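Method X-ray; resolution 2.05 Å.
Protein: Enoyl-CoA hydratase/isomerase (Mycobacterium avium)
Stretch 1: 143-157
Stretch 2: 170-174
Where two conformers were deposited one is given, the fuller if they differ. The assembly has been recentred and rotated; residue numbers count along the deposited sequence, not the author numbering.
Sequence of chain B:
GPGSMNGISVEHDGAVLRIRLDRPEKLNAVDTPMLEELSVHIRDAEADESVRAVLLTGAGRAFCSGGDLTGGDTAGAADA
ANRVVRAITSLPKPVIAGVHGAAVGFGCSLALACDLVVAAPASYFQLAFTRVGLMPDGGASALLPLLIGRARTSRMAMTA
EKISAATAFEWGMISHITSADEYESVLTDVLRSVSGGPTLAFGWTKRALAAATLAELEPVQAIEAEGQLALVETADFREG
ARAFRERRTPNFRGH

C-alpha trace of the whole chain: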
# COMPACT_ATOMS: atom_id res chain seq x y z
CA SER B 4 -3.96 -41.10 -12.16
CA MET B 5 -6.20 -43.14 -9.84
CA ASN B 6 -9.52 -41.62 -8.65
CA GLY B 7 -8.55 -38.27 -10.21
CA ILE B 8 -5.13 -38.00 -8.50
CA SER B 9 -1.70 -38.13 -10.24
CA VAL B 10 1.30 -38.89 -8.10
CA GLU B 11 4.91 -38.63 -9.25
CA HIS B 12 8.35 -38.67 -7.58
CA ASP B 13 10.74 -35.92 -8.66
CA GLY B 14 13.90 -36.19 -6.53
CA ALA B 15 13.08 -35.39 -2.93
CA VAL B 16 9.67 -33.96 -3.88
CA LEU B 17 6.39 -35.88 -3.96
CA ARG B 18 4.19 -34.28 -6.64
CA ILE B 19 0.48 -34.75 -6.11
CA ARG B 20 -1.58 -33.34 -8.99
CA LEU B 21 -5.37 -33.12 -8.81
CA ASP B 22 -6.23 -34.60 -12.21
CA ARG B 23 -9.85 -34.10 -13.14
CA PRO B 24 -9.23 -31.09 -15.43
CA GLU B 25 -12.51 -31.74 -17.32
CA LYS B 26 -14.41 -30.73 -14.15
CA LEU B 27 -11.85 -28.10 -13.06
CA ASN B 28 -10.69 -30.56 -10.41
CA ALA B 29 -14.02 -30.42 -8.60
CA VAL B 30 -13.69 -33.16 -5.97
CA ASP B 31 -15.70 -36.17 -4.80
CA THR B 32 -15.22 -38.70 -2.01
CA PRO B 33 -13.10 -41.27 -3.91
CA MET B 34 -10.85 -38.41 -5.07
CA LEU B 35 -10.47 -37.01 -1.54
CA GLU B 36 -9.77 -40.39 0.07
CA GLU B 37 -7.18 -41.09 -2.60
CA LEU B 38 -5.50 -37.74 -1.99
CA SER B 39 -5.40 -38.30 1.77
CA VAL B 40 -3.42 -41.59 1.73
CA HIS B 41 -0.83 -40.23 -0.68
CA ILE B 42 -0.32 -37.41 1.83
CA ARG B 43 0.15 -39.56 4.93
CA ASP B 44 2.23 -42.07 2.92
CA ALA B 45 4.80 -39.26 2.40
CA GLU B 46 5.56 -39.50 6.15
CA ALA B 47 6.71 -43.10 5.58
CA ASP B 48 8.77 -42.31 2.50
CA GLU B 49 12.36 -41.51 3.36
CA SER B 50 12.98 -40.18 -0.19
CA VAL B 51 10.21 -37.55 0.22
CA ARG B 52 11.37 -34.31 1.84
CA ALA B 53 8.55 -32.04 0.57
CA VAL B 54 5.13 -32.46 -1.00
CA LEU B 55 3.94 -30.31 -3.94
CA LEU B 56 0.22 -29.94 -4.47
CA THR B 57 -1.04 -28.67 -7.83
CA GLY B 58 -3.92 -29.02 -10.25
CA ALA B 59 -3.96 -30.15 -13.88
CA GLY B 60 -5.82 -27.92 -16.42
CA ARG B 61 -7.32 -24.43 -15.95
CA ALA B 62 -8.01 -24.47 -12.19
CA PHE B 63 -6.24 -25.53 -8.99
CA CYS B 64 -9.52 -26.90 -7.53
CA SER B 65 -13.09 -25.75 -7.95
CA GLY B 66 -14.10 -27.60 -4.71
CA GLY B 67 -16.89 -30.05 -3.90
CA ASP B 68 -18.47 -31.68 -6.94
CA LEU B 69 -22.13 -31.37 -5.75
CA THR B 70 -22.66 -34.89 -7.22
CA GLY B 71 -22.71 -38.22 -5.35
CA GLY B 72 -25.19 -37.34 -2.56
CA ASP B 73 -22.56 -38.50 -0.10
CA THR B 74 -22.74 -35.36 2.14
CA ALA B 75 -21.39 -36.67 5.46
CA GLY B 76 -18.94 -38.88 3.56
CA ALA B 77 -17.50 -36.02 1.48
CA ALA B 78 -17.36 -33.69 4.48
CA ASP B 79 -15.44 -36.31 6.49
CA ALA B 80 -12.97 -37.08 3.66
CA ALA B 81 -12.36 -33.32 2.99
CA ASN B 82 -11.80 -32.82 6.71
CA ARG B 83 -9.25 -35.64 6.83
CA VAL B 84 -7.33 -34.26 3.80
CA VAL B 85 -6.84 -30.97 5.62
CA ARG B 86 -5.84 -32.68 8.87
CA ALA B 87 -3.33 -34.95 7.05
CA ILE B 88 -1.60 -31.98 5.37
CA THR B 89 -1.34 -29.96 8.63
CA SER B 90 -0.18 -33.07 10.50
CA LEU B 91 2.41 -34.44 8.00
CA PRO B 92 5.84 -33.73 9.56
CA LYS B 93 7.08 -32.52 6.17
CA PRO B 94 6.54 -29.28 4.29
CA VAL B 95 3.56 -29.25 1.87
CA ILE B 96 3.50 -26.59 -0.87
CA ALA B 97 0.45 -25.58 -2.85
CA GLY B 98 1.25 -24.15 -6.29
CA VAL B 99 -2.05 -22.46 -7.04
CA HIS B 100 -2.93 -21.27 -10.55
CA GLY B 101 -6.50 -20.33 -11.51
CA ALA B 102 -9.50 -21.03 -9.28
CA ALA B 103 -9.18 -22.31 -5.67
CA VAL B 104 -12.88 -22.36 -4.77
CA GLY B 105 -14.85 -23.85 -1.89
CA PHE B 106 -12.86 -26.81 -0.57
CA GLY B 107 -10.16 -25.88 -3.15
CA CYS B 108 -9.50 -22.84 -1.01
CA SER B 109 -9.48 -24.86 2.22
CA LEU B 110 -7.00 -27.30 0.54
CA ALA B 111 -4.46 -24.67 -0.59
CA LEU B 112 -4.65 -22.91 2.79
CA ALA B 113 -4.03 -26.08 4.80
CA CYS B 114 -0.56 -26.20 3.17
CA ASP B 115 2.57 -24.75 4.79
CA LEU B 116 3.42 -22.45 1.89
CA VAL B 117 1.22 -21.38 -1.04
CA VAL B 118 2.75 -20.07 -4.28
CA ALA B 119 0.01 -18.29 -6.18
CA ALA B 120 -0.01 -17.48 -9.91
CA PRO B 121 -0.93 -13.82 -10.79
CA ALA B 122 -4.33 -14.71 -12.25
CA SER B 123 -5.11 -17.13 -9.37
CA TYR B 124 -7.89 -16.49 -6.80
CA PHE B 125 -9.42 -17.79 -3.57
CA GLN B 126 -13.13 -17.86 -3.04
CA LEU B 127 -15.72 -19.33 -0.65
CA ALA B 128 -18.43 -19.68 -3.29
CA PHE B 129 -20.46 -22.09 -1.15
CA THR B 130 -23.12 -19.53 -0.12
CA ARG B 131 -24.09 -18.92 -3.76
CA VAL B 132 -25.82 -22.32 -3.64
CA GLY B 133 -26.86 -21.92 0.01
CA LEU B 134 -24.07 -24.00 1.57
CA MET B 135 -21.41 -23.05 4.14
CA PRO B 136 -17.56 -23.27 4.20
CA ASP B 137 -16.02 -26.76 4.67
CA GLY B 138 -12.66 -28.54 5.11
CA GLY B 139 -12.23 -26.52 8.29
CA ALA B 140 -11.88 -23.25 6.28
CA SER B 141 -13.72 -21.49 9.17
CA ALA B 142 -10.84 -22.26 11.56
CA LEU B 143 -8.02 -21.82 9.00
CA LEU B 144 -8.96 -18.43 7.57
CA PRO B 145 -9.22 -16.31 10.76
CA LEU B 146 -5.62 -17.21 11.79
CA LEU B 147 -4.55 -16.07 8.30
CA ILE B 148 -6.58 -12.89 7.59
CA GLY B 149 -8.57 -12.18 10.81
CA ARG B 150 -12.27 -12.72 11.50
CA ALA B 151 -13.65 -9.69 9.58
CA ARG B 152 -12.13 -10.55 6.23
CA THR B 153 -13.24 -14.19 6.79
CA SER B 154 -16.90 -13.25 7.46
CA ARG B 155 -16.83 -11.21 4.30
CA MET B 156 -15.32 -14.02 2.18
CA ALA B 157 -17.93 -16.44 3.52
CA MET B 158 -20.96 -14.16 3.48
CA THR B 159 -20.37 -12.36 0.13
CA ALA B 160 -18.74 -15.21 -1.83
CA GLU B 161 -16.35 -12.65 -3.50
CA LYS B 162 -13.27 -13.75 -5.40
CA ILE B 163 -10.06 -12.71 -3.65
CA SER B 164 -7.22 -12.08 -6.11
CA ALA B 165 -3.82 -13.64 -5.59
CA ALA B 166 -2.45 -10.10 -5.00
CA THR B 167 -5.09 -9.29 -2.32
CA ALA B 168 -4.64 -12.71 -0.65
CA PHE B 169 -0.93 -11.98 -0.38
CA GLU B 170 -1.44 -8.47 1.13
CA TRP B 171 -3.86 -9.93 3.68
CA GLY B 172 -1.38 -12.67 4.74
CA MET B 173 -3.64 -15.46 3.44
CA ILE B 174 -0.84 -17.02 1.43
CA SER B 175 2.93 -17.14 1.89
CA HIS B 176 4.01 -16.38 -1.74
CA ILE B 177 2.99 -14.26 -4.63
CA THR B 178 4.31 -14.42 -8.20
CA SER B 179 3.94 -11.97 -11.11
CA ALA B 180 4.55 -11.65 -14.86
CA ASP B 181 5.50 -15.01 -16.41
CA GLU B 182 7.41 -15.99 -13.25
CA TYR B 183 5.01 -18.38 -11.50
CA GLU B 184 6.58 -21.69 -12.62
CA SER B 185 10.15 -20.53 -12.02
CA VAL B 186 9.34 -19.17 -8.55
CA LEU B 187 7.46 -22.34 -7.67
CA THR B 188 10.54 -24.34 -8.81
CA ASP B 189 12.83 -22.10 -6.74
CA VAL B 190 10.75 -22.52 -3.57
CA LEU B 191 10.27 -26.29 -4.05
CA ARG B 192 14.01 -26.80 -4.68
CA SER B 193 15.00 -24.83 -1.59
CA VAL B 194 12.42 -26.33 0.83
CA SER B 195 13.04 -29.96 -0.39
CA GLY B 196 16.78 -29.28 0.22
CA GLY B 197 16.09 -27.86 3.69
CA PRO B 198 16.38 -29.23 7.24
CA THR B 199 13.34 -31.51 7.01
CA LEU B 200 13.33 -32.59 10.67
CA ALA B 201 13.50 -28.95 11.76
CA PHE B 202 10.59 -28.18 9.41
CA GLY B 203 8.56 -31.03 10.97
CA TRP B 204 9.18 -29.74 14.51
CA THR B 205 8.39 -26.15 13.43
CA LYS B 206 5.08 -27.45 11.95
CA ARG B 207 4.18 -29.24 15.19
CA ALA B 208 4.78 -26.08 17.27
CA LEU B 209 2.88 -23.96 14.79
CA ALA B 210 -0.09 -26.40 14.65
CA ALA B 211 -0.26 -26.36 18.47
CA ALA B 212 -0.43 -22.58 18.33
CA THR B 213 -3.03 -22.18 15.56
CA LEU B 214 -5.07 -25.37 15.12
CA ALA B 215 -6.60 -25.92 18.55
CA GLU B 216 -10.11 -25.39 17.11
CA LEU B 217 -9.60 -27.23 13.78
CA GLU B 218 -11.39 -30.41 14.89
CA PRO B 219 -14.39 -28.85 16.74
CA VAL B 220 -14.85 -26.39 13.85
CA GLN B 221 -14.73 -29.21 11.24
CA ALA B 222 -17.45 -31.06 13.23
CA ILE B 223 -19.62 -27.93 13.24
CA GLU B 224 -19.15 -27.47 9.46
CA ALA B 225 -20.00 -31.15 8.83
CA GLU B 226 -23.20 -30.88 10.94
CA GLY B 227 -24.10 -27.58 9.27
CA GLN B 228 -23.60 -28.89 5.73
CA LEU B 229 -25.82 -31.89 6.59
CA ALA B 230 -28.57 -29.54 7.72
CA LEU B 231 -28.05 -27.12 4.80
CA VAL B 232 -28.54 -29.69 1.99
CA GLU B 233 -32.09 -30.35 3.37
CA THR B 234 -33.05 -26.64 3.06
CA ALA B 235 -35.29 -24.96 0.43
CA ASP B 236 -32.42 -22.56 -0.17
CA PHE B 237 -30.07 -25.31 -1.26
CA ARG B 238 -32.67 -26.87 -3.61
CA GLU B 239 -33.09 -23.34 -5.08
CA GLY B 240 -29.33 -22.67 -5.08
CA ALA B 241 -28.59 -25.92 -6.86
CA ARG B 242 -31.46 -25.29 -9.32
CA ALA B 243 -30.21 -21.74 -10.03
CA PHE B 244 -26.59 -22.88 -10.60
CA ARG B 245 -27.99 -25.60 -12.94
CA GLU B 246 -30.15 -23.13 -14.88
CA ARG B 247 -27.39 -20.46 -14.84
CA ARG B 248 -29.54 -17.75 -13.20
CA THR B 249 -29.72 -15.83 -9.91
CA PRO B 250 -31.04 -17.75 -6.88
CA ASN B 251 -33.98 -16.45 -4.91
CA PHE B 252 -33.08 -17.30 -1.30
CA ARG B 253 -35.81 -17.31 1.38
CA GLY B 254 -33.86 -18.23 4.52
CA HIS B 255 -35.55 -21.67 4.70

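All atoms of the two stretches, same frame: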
# COMPACT_ATOMS: atom_id res chain seq x y z
N LEU B 143 -9.29 -22.20 9.66
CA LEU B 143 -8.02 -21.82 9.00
C LEU B 143 -7.95 -20.33 8.69
O LEU B 143 -7.02 -19.66 9.09
CB LEU B 143 -7.79 -22.59 7.68
CG LEU B 143 -7.65 -24.12 7.73
CD1 LEU B 143 -7.71 -24.71 6.33
CD2 LEU B 143 -6.32 -24.46 8.37
N LEU B 144 -8.95 -19.83 7.99
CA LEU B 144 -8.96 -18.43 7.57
C LEU B 144 -8.76 -17.33 8.65
O LEU B 144 -7.96 -16.40 8.46
CB LEU B 144 -10.19 -18.18 6.66
CG LEU B 144 -10.06 -18.64 5.19
CD1 LEU B 144 -11.42 -18.78 4.47
CD2 LEU B 144 -9.26 -17.59 4.44
N PRO B 145 -9.44 -17.42 9.81
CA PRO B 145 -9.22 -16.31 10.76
C PRO B 145 -7.77 -16.16 11.27
O PRO B 145 -7.34 -15.03 11.57
CB PRO B 145 -10.15 -16.67 11.93
CG PRO B 145 -11.25 -17.47 11.33
CD PRO B 145 -10.53 -18.32 10.26
N LEU B 146 -7.03 -17.26 11.36
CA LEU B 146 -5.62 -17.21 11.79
C LEU B 146 -4.72 -16.81 10.62
O LEU B 146 -3.51 -16.79 10.74
CB LEU B 146 -5.19 -18.56 12.43
CG LEU B 146 -5.61 -18.79 13.90
CD1 LEU B 146 -4.90 -17.79 14.79
CD2 LEU B 146 -7.15 -18.66 14.10
N LEU B 147 -5.32 -16.55 9.46
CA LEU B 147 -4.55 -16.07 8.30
C LEU B 147 -4.81 -14.59 8.05
O LEU B 147 -3.85 -13.80 7.91
CB LEU B 147 -4.89 -16.91 7.05
CG LEU B 147 -4.47 -18.38 7.13
CD1 LEU B 147 -4.92 -19.16 5.91
CD2 LEU B 147 -2.97 -18.49 7.30
N ILE B 148 -6.10 -14.21 8.03
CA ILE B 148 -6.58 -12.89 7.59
C ILE B 148 -7.47 -12.17 8.63
O ILE B 148 -7.94 -11.08 8.37
CB ILE B 148 -7.36 -12.99 6.23
CG1 ILE B 148 -8.65 -13.81 6.41
CG2 ILE B 148 -6.50 -13.61 5.09
CD1 ILE B 148 -9.52 -13.86 5.14
N GLY B 149 -7.69 -12.78 9.80
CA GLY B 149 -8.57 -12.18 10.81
C GLY B 149 -10.04 -12.49 10.55
O GLY B 149 -10.45 -12.92 9.43
N ARG B 150 -10.85 -12.34 11.59
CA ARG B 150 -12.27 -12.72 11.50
C ARG B 150 -13.11 -11.86 10.53
O ARG B 150 -14.05 -12.37 9.92
CB ARG B 150 -12.87 -12.71 12.92
CG ARG B 150 -14.35 -12.94 13.01
CD ARG B 150 -14.73 -13.09 14.50
NE ARG B 150 -16.09 -12.61 14.68
CZ ARG B 150 -16.39 -11.41 15.15
NH1 ARG B 150 -17.67 -11.06 15.24
NH2 ARG B 150 -15.43 -10.56 15.54
N ALA B 151 -12.80 -10.56 10.40
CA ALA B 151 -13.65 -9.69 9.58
C ALA B 151 -13.55 -10.02 8.11
O ALA B 151 -14.57 -10.06 7.39
CB ALA B 151 -13.35 -8.21 9.82
N ARG B 152 -12.33 -10.26 7.64
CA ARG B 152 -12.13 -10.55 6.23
C ARG B 152 -12.65 -11.96 5.92
O ARG B 152 -13.11 -12.21 4.83
CB ARG B 152 -10.65 -10.38 5.83
CG ARG B 152 -10.15 -8.91 5.70
CD ARG B 152 -8.65 -8.98 5.52
NE ARG B 152 -8.01 -7.68 5.32
CZ ARG B 152 -6.79 -7.37 5.74
NH1 ARG B 152 -6.32 -6.18 5.48
NH2 ARG B 152 -6.07 -8.22 6.47
N THR B 153 -12.60 -12.87 6.91
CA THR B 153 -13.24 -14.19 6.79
C THR B 153 -14.75 -14.15 6.64
O THR B 153 -15.27 -14.77 5.73
CB THR B 153 -12.87 -15.14 7.95
OG1 THR B 153 -11.45 -15.19 8.11
CG2 THR B 153 -13.39 -16.56 7.66
N SER B 154 -15.45 -13.44 7.54
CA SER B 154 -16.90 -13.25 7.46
C SER B 154 -17.30 -12.73 6.10
O SER B 154 -18.25 -13.20 5.52
CB SER B 154 -17.44 -12.26 8.51
OG SER B 154 -16.90 -12.54 9.78
N ARG B 155 -16.57 -11.73 5.61
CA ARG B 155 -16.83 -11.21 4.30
C ARG B 155 -16.68 -12.29 3.22
O ARG B 155 -17.63 -12.53 2.47
CB ARG B 155 -15.96 -9.97 3.96
CG ARG B 155 -16.33 -9.37 2.58
CD ARG B 155 -15.70 -7.99 2.32
NE ARG B 155 -15.95 -7.52 0.95
CZ ARG B 155 -15.78 -6.27 0.54
NH1 ARG B 155 -15.38 -5.36 1.42
NH2 ARG B 155 -16.03 -5.91 -0.73
N MET B 156 -15.52 -12.96 3.16
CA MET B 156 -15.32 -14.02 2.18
C MET B 156 -16.50 -15.00 2.18
O MET B 156 -17.02 -15.35 1.13
CB MET B 156 -14.04 -14.80 2.45
CG MET B 156 -12.81 -14.07 1.95
SD MET B 156 -11.34 -15.07 2.14
CE MET B 156 -11.55 -16.17 0.74
N ALA B 157 -16.93 -15.39 3.38
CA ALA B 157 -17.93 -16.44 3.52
C ALA B 157 -19.32 -15.91 3.20
O ALA B 157 -20.07 -16.56 2.51
CB ALA B 157 -17.90 -17.09 4.91
N GLU B 170 -1.48 -9.68 0.28
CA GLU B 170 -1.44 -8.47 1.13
C GLU B 170 -2.04 -8.73 2.52
O GLU B 170 -1.57 -8.19 3.54
CB GLU B 170 -2.22 -7.34 0.49
CG GLU B 170 -1.66 -6.77 -0.76
CD GLU B 170 -2.64 -5.82 -1.47
OE1 GLU B 170 -3.60 -5.33 -0.81
OE2 GLU B 170 -2.46 -5.58 -2.69
N TRP B 171 -3.11 -9.54 2.51
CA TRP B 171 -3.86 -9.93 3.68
C TRP B 171 -3.11 -10.92 4.53
O TRP B 171 -3.52 -11.13 5.66
CB TRP B 171 -5.17 -10.59 3.23
CG TRP B 171 -6.21 -9.63 2.72
CD1 TRP B 171 -6.07 -8.28 2.45
CD2 TRP B 171 -7.55 -9.97 2.36
NE1 TRP B 171 -7.27 -7.76 2.01
CE2 TRP B 171 -8.19 -8.78 1.94
CE3 TRP B 171 -8.29 -11.17 2.40
CZ2 TRP B 171 -9.54 -8.75 1.52
CZ3 TRP B 171 -9.62 -11.13 1.99
CH2 TRP B 171 -10.23 -9.92 1.57
N GLY B 172 -2.10 -11.60 3.98
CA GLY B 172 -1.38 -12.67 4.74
C GLY B 172 -2.08 -14.02 4.68
O GLY B 172 -1.82 -14.92 5.52
N MET B 173 -2.96 -14.19 3.65
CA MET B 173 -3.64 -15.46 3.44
C MET B 173 -2.68 -16.53 2.96
O MET B 173 -2.81 -17.69 3.31
CB MET B 173 -4.76 -15.32 2.38
CG MET B 173 -5.75 -16.51 2.32
SD MET B 173 -6.84 -16.54 0.83
CE MET B 173 -7.84 -15.11 1.27
N ILE B 174 -1.75 -16.12 2.12
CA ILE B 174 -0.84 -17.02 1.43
C ILE B 174 0.59 -16.55 1.63
O ILE B 174 0.84 -15.35 1.76
CB ILE B 174 -1.21 -17.14 -0.10
CG1 ILE B 174 -1.31 -15.75 -0.76
CG2 ILE B 174 -2.56 -17.91 -0.24
CD1 ILE B 174 -1.36 -15.80 -2.31

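No hydrogen bond joins these two stretches; side-chain packing holds them, burying 448 Å² in all. Glu170, exposed in the last turn of a helix, takes almost no part. Trp171 contributes most. Its CB points toward stretch 1, and the indole offers a broad face on which the guanidinium of Arg152 lies flat, the planes 13° apart. Arg152 CZ sits 3.8 Å from the centroid of the Trp171 five-membered ring, a cation-pi contact, while Arg152 CD adds a CH-pi contact at 3.6 Å from the same centroid. Arg152 NE and Trp171 NE1 are 3.4 Å apart but both are donors, so stacking rather than hydrogen bonding pairs them. Met156 SD lies at the ring edge, 4.3 Å from Trp171 CZ3. Ile148 CG2 packs against Trp171 CB at 3.8 Å.

Gly172 ends the helix in a Schellman motif, with a positive phi of 84° that favours glycine. A CB on Gly172 would lie 3.5 Å from Leu147 O.

Met173 then turns its long, flexible side chain into the apolar pocket, where branched Leu144, Leu147 and Ile148 fill buried space: Met173 CB meets Ile148 CG2 at 3.6 Å, its CG approaches Leu144 CD2 at 4.2 Å, and its CE reaches Met156 SD at 3.6 Å. Leu147 CD1 covers Met173 O at 3.7 Å. Ile174 points away and makes no contact.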